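Local coordinates for protein anthranilate-CoA ligase (Stigmatella aurantiaca, PDB 4WV3) that belongs to the ANL superfamily of AMP-binding enzymes, built from a large N-terminal and a smaller C-terminal domain, at residues 46-49 / 50-54. Residues are numbered along the deposited sequence; the frame is centred on the assembly and turned at random.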
loop_
_atom_site.group_PDB
_atom_site.type_symbol
_atom_site.label_atom_id
_atom_site.label_comp_id
_atom_site.label_asym_id
_atom_site.label_seq_id
_atom_site.Cartn_x
_atom_site.Cartn_y
_atom_site.Cartn_z
ATOM N N ASN A 46 -11.036 -2.051 -23.849
ATOM C CA ASN A 46 -12.333 -2.249 -24.486
ATOM C C ASN A 46 -12.473 -3.661 -25.041
ATOM O O ASN A 46 -13.571 -4.216 -25.085
ATOM C CB ASN A 46 -12.559 -1.216 -25.591
ATOM C CG ASN A 46 -12.714 0.190 -25.048
ATOM O OD1 ASN A 46 -13.062 0.380 -23.883
ATOM N ND2 ASN A 46 -12.462 1.183 -25.893
ATOM N N GLN A 47 -11.351 -4.237 -25.460
ATOM C CA GLN A 47 -11.329 -5.620 -25.915
ATOM C C GLN A 47 -11.540 -6.564 -24.738
ATOM O O GLN A 47 -12.245 -7.566 -24.855
ATOM C CB GLN A 47 -10.009 -5.937 -26.618
ATOM C CG GLN A 47 -9.859 -5.274 -27.977
ATOM C CD GLN A 47 -8.568 -5.654 -28.670
ATOM O OE1 GLN A 47 -7.499 -5.657 -28.060
ATOM N NE2 GLN A 47 -8.661 -5.984 -29.953
ATOM N N VAL A 48 -10.923 -6.234 -23.608
ATOM C CA VAL A 48 -11.088 -7.009 -22.384
ATOM C C VAL A 48 -12.539 -6.969 -21.920
ATOM O O VAL A 48 -13.123 -8.002 -21.591
ATOM C CB VAL A 48 -10.168 -6.492 -21.258
ATOM C CG1 VAL A 48 -10.556 -7.104 -19.919
ATOM C CG2 VAL A 48 -8.714 -6.790 -21.585
ATOM N N GLY A 49 -13.118 -5.771 -21.908
ATOM C CA GLY A 49 -14.508 -5.592 -21.530
ATOM C C GLY A 49 -15.453 -6.386 -22.413
ATOM O O GLY A 49 -16.375 -7.037 -21.921
ATOM N N ASN A 50 -15.220 -6.336 -23.721
ATOM C CA ASN A 50 -16.009 -7.111 -24.672
ATOM C C ASN A 50 -15.801 -8.614 -24.506
ATOM O O ASN A 50 -16.747 -9.395 -24.610
ATOM C CB ASN A 50 -15.686 -6.694 -26.108
ATOM C CG ASN A 50 -16.338 -5.384 -26.497
ATOM O OD1 ASN A 50 -17.482 -5.115 -26.131
ATOM N ND2 ASN A 50 -15.612 -4.559 -27.243
ATOM N N ALA A 51 -14.560 -9.011 -24.248
ATOM C CA ALA A 51 -14.227 -10.422 -24.083
ATOM C C ALA A 51 -14.861 -11.000 -22.823
ATOM O O ALA A 51 -15.236 -12.172 -22.787
ATOM C CB ALA A 51 -12.718 -10.614 -24.060
ATOM N N LEU A 52 -14.979 -10.170 -21.791
ATOM C CA LEU A 52 -15.614 -10.585 -20.545
ATOM C C LEU A 52 -17.113 -10.800 -20.735
ATOM O O LEU A 52 -17.712 -11.659 -20.086
ATOM C CB LEU A 52 -15.352 -9.558 -19.440
ATOM C CG LEU A 52 -13.925 -9.523 -18.886
ATOM C CD1 LEU A 52 -13.700 -8.272 -18.052
ATOM C CD2 LEU A 52 -13.641 -10.772 -18.065
ATOM N N LYS A 53 -17.715 -10.020 -21.629
ATOM C CA LYS A 53 -19.126 -10.187 -21.959
ATOM C C LYS A 53 -19.357 -11.546 -22.605
ATOM O O LYS A 53 -20.392 -12.178 -22.393
ATOM C CB LYS A 53 -19.603 -9.078 -22.899
ATOM C CG LYS A 53 -19.471 -7.679 -22.331
ATOM C CD LYS A 53 -19.963 -6.630 -23.316
ATOM C CE LYS A 53 -21.480 -6.567 -23.352
ATOM N NZ LYS A 53 -22.039 -6.043 -22.075
ATOM N N GLY A 54 -18.383 -11.989 -23.394
ATOM C CA GLY A 54 -18.445 -13.293 -24.028
ATOM C C GLY A 54 -18.380 -14.409 -23.006
ATOM O O GLY A 54 -18.885 -15.509 -23.237
#
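Ala51 N reaches back one turn to Gln47 O at 2.8 Å, the shortest of four i to i+4 bonds that continue the alpha-helix through 46-53. Leu52 N to Val48 O and Asn50 N to Asn46 O follow the same pattern, and Lys53 N to Gly49 O is the longest at 3.3 Å. The N-H of Asn50 points fairly straight at the oxygen (159°).

On the apolar face, Val48 and Leu52, one turn apart, run alongside each other in the same direction, with Val48 CG1 3.8 Å from Leu52 CD1. Val48 turns CG1 anti to its backbone N (chi1 168°), which sets this methyl beside the leucine. Branched side chains suit this buried face: Val48 touches Phe148, while Leu52 bridges Trp151 and helix 71-83 at Ile80 and Leu83. Ala51, a single methyl, fits against Trp151 and Gln155. Lys53 is exposed, so its aliphatic stem can pass Gly49 O while its end leads away.

The amides serve another purpose. Asn50 ND2 lies 3.0 Å from Asn46 O, but at a poor angle for bonding; it donates instead to the carbonyls of Pro156 and Thr158. Asn46 binds Thr157 O through ND2 and Lys82 NZ through OD1, and Gln47 NE2 donates to Gln155 O. Three neutral amides thus satisfy the backbone carbonyls of 155-158, tying that loop to the helix while adding no charge of their own.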